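Local coordinates for genome polyprotein (Enterovirus A71, PDB 6HLW) that probably acts as the viral 3A protein, recruiting a host Golgi adaptor to the membranes where the enterovirus genome is replicated, at residues D10-L15 / G32-E37; D14-V19 / Q26-Q31. All blocks are in the same frame, centred on the assembly; numbering follows the deposited sequence.

Interaction 1. Residues D10-L15 / G32-E37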
loop_
_atom_site.group_PDB
_atom_site.type_symbol
_atom_site.label_atom_id
_atom_site.label_comp_id
_atom_site.label_asym_id
_atom_site.label_seq_id
_atom_site.Cartn_x
_atom_site.Cartn_y
_atom_site.Cartn_z
ATOM N N ASP B 10 7.479 14.825 5.552
ATOM C CA ASP B 10 7.354 15.208 4.148
ATOM C C ASP B 10 8.693 15.095 3.421
ATOM O O ASP B 10 8.734 14.957 2.199
ATOM C CB ASP B 10 6.808 16.632 4.027
ATOM C CG ASP B 10 7.674 17.654 4.734
ATOM O OD1 ASP B 10 8.351 17.283 5.717
ATOM O OD2 ASP B 10 7.675 18.828 4.310
ATOM N N ALA B 11 9.784 15.151 4.179
ATOM C CA ALA B 11 11.117 14.991 3.610
ATOM C C ALA B 11 11.396 13.518 3.327
ATOM O O ALA B 11 12.023 13.176 2.325
ATOM C CB ALA B 11 12.168 15.562 4.548
ATOM N N ILE B 12 10.923 12.652 4.218
ATOM C CA ILE B 12 11.066 11.212 4.041
ATOM C C ILE B 12 10.274 10.755 2.823
ATOM O O ILE B 12 10.712 9.880 2.078
ATOM C CB ILE B 12 10.587 10.438 5.286
ATOM C CG1 ILE B 12 11.421 10.828 6.508
ATOM C CG2 ILE B 12 10.683 8.933 5.055
ATOM C CD1 ILE B 12 10.813 10.407 7.829
ATOM N N GLY B 13 9.103 11.352 2.632
ATOM C CA GLY B 13 8.251 11.019 1.506
ATOM C C GLY B 13 8.868 11.432 0.184
ATOM O O GLY B 13 8.849 10.671 -0.784
ATOM N N ASP B 14 9.414 12.643 0.142
ATOM C CA ASP B 14 10.054 13.146 -1.068
ATOM C C ASP B 14 11.287 12.311 -1.398
ATOM O O ASP B 14 11.648 12.159 -2.566
ATOM C CB ASP B 14 10.437 14.617 -0.906
ATOM C CG ASP B 14 10.900 15.247 -2.207
ATOM O OD1 ASP B 14 12.103 15.145 -2.527
ATOM O OD2 ASP B 14 10.057 15.842 -2.913
ATOM N N LEU B 15 11.925 11.772 -0.364
ATOM C CA LEU B 15 13.097 10.926 -0.549
ATOM C C LEU B 15 12.710 9.601 -1.192
ATOM O O LEU B 15 13.287 9.199 -2.201
ATOM C CB LEU B 15 13.798 10.673 0.789
ATOM C CG LEU B 15 15.009 9.736 0.743
ATOM C CD1 LEU B 15 16.104 10.303 -0.150
ATOM C CD2 LEU B 15 15.539 9.478 2.143
ATOM N N GLY B 32 14.797 4.476 11.613
ATOM C CA GLY B 32 13.553 4.718 12.322
ATOM C C GLY B 32 12.656 5.721 11.623
ATOM O O GLY B 32 11.629 6.129 12.166
ATOM N N TRP B 33 13.040 6.118 10.413
ATOM C CA TRP B 33 12.277 7.098 9.647
ATOM C C TRP B 33 10.917 6.544 9.233
ATOM O O TRP B 33 9.958 7.299 9.064
ATOM C CB TRP B 33 13.069 7.537 8.414
ATOM C CG TRP B 33 14.317 8.303 8.745
ATOM C CD1 TRP B 33 14.666 8.818 9.959
ATOM C CD2 TRP B 33 15.383 8.636 7.847
ATOM N NE1 TRP B 33 15.881 9.453 9.874
ATOM C CE2 TRP B 33 16.342 9.356 8.588
ATOM C CE3 TRP B 33 15.619 8.398 6.490
ATOM C CZ2 TRP B 33 17.518 9.839 8.017
ATOM C CZ3 TRP B 33 16.787 8.878 5.925
ATOM C CH2 TRP B 33 17.722 9.590 6.688
ATOM N N ILE B 34 10.841 5.226 9.069
ATOM C CA ILE B 34 9.580 4.555 8.764
ATOM C C ILE B 34 9.443 3.287 9.599
ATOM O O ILE B 34 10.389 2.509 9.732
ATOM C CB ILE B 34 9.462 4.206 7.262
ATOM C CG1 ILE B 34 10.685 3.412 6.787
ATOM C CG2 ILE B 34 9.295 5.481 6.443
ATOM C CD1 ILE B 34 10.597 2.944 5.346
ATOM N N ILE B 35 8.257 3.094 10.170
ATOM C CA ILE B 35 7.982 1.947 11.027
ATOM C C ILE B 35 7.100 0.942 10.290
ATOM O O ILE B 35 6.036 1.308 9.789
ATOM C CB ILE B 35 7.286 2.369 12.341
ATOM C CG1 ILE B 35 8.113 3.429 13.073
ATOM C CG2 ILE B 35 7.078 1.162 13.251
ATOM C CD1 ILE B 35 7.773 4.856 12.690
ATOM N N PRO B 36 7.534 -0.328 10.212
ATOM C CA PRO B 36 6.683 -1.325 9.553
ATOM C C PRO B 36 5.375 -1.530 10.311
ATOM O O PRO B 36 5.357 -1.405 11.535
ATOM C CB PRO B 36 7.543 -2.592 9.572
ATOM C CG PRO B 36 8.461 -2.408 10.723
ATOM C CD PRO B 36 8.749 -0.937 10.783
ATOM N N GLU B 37 4.300 -1.831 9.587
ATOM C CA GLU B 37 2.975 -1.927 10.187
ATOM C C GLU B 37 2.203 -3.134 9.670
ATOM O O GLU B 37 2.000 -3.285 8.465
ATOM C CB GLU B 37 2.183 -0.649 9.912
ATOM C CG GLU B 37 0.838 -0.582 10.612
ATOM C CD GLU B 37 0.111 0.721 10.347
ATOM O OE1 GLU B 37 -0.914 0.976 11.012
ATOM O OE2 GLU B 37 0.564 1.490 9.471
#
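Ile12 and Trp33 carry most of this contact, which rests on apolar side chains; no hydrogen bond links 10-15 to 32-37. Towards Trp33 it is the CD1 end of Ile12 that touches, lying 3.7 Å from Trp33 CB at the root of the indole. On Ile12, CG1 stands anti to the carbonyl carbon (chi1 -61°) and carries CD1 to Trp33, while the second branch, CG2, meets CG2 of Ile34 at 4.0 Å, so the two branches of Ile12 divide between Trp33 and Ile34. One turn on, Leu15 reaches the far end of the indole, with its CD2 4.0 Å from Trp33 CZ3; the two side chains cross at about a right angle.

In the fold, this is where the chain leaves the second arm of a helical hairpin. Gly32, at positive phi, closes helix 22-30 with a Schellman motif, after which Trp33 and Ile34 pass beside helix 9-18.

Beyond the contact, the Trp33 ring meets that of Tyr27 with the planes at about 85°. Strand 35-36 then pairs antiparallel with a strand of the other protein chain, extending a sheet across the interface, and Ile34 packs on an aromatic side chain there.

Interaction 2. Residues D14-V19 / Q26-Q31; sequences DLLASV and QYCREQ
Cys28 SG sits against two consecutive leucines of helix 9-18, and these two approaches make up the direct contact between 14-19 and 26-31. The closer is from Leu16, whose CD2 lies 3.9 Å from the sulfur; Leu15 brings its own CD2 to 4.2 Å. Cys28 points its side chain at helix 22-30's partner, helix 9-18, whereas the CB of Leu16 leaves its helix to one side and the branch end carries CD2 back to the sulfur. Leu16 has CG anti to the carbonyl carbon (chi1 -69°), the torsion from which its CD2 comes to the sulfur. Leu16 and Cys28 are buried, and their CA atoms, 8.8 Å apart, are the nearest pair across the two segments.

The polar, solvent-facing part of helix 9-18 lies away from this patch. There Ser18 OG donates to Asp14 O over 2.8 Å, tilted 18° from the carbonyl plane, and the same oxygen also accepts Ser18 N. Two bonds thus grip one carbonyl in the last turn before Val19 leaves the helix.

The two segments cover the C-terminal parts of helices 9-18 and 22-30, the arms of an antiparallel helical hairpin. Leu16 goes on to touch Val24 and Arg25 earlier in helix 22-30 and an aromatic side chain of the other protein chain, while Cys28 is covered by Trp33 and Ile34, which follow that helix and lead into strand 35-36.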
loop_
_atom_site.group_PDB
_atom_site.type_symbol
_atom_site.label_atom_id
_atom_site.label_comp_id
_atom_site.label_asym_id
_atom_site.label_seq_id
_atom_site.Cartn_x
_atom_site.Cartn_y
_atom_site.Cartn_z
ATOM N N ASP B 14 9.414 12.643 0.142
ATOM C CA ASP B 14 10.054 13.146 -1.068
ATOM C C ASP B 14 11.287 12.311 -1.398
ATOM O O ASP B 14 11.648 12.159 -2.566
ATOM C CB ASP B 14 10.437 14.617 -0.906
ATOM C CG ASP B 14 10.900 15.247 -2.207
ATOM O OD1 ASP B 14 12.103 15.145 -2.527
ATOM O OD2 ASP B 14 10.057 15.842 -2.913
ATOM N N LEU B 15 11.925 11.772 -0.364
ATOM C CA LEU B 15 13.097 10.926 -0.549
ATOM C C LEU B 15 12.710 9.601 -1.192
ATOM O O LEU B 15 13.287 9.199 -2.201
ATOM C CB LEU B 15 13.798 10.673 0.789
ATOM C CG LEU B 15 15.009 9.736 0.743
ATOM C CD1 LEU B 15 16.104 10.303 -0.150
ATOM C CD2 LEU B 15 15.539 9.478 2.143
ATOM N N LEU B 16 11.729 8.926 -0.604
ATOM C CA LEU B 16 11.272 7.641 -1.115
ATOM C C LEU B 16 10.647 7.783 -2.498
ATOM O O LEU B 16 10.737 6.877 -3.321
ATOM C CB LEU B 16 10.267 7.009 -0.151
ATOM C CG LEU B 16 10.833 6.541 1.191
ATOM C CD1 LEU B 16 9.707 6.167 2.142
ATOM C CD2 LEU B 16 11.780 5.364 0.996
ATOM N N ALA B 17 10.017 8.926 -2.749
ATOM C CA ALA B 17 9.370 9.172 -4.032
ATOM C C ALA B 17 10.400 9.416 -5.132
ATOM O O ALA B 17 10.270 8.894 -6.241
ATOM C CB ALA B 17 8.422 10.353 -3.924
ATOM N N SER B 18 11.421 10.209 -4.818
ATOM C CA SER B 18 12.456 10.560 -5.790
ATOM C C SER B 18 13.396 9.391 -6.070
ATOM O O SER B 18 13.657 9.058 -7.226
ATOM C CB SER B 18 13.256 11.767 -5.296
ATOM O OG SER B 18 12.415 12.898 -5.140
ATOM N N VAL B 19 13.907 8.781 -5.003
ATOM C CA VAL B 19 14.755 7.596 -5.110
ATOM C C VAL B 19 14.151 6.465 -4.286
ATOM O O VAL B 19 13.924 6.615 -3.086
ATOM C CB VAL B 19 16.204 7.876 -4.639
ATOM C CG1 VAL B 19 16.933 8.737 -5.658
ATOM C CG2 VAL B 19 16.226 8.544 -3.266
ATOM N N GLN B 26 15.188 -0.007 3.435
ATOM C CA GLN B 26 15.829 -0.594 4.605
ATOM C C GLN B 26 16.577 0.466 5.411
ATOM O O GLN B 26 16.594 0.419 6.639
ATOM C CB GLN B 26 16.787 -1.710 4.188
ATOM C CG GLN B 26 17.304 -2.537 5.353
ATOM C CD GLN B 26 18.294 -3.604 4.925
ATOM O OE1 GLN B 26 18.016 -4.799 5.026
ATOM N NE2 GLN B 26 19.460 -3.176 4.451
ATOM N N TYR B 27 17.195 1.419 4.720
ATOM C CA TYR B 27 17.915 2.498 5.390
ATOM C C TYR B 27 16.961 3.347 6.220
ATOM O O TYR B 27 17.234 3.636 7.385
ATOM C CB TYR B 27 18.649 3.376 4.373
ATOM C CG TYR B 27 19.442 4.503 5.004
ATOM C CD1 TYR B 27 20.653 4.257 5.636
ATOM C CD2 TYR B 27 18.981 5.812 4.962
ATOM C CE1 TYR B 27 21.382 5.282 6.213
ATOM C CE2 TYR B 27 19.702 6.845 5.535
ATOM C CZ TYR B 27 20.903 6.574 6.159
ATOM O OH TYR B 27 21.626 7.597 6.731
ATOM N N CYS B 28 15.847 3.744 5.614
ATOM C CA CYS B 28 14.825 4.511 6.318
ATOM C C CYS B 28 14.299 3.723 7.514
ATOM O O CYS B 28 14.045 4.286 8.579
ATOM C CB CYS B 28 13.675 4.871 5.375
ATOM S SG CYS B 28 14.108 6.042 4.059
ATOM N N ARG B 29 14.144 2.415 7.327
ATOM C CA ARG B 29 13.675 1.530 8.386
ATOM C C ARG B 29 14.667 1.509 9.545
ATOM O O ARG B 29 14.290 1.676 10.704
ATOM C CB ARG B 29 13.468 0.116 7.841
ATOM C CG ARG B 29 12.932 -0.888 8.850
ATOM C CD ARG B 29 13.240 -2.310 8.409
ATOM N NE ARG B 29 12.744 -3.305 9.357
ATOM C CZ ARG B 29 11.542 -3.875 9.298
ATOM N NH1 ARG B 29 10.688 -3.559 8.332
ATOM N NH2 ARG B 29 11.191 -4.770 10.211
ATOM N N GLU B 30 15.937 1.301 9.215
ATOM C CA GLU B 30 16.995 1.221 10.215
ATOM C C GLU B 30 17.168 2.544 10.953
ATOM O O GLU B 30 17.520 2.564 12.132
ATOM C CB GLU B 30 18.313 0.813 9.554
ATOM C CG GLU B 30 18.330 -0.623 9.044
ATOM C CD GLU B 30 19.472 -0.900 8.086
ATOM O OE1 GLU B 30 20.261 0.029 7.810
ATOM O OE2 GLU B 30 19.581 -2.050 7.608
ATOM N N GLN B 31 16.913 3.645 10.255
ATOM C CA GLN B 31 17.048 4.973 10.842
ATOM C C GLN B 31 15.792 5.358 11.621
ATOM O O GLN B 31 15.727 6.437 12.211
ATOM C CB GLN B 31 17.329 6.012 9.755
ATOM C CG GLN B 31 18.387 7.038 10.131
ATOM C CD GLN B 31 19.781 6.445 10.194
ATOM O OE1 GLN B 31 19.962 5.234 10.072
ATOM N NE2 GLN B 31 20.779 7.302 10.381
#

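Overall arrangement
Both interactions use helix 9-18 and share Leu15, which faces helix 22-30 as well as the residues that follow it. Interaction 2 ties the two helices together through a small, buried patch of leucine methyls against a cysteine sulfur; interaction 1 is larger, 183 Å² against 106 Å², but partly buried, and sets isoleucine and leucine against a tryptophan and an isoleucine. Their centres lie about 6 Å apart and their side chains pack on one another: Ile34 CG1 meets Cys28 CB at 3.6 Å, and Trp33 CZ3 meets Tyr27 CE2 at 3.6 Å. Interaction 1 lies nearer the centre of the chain, yet its chain goes on from here to the partner protein.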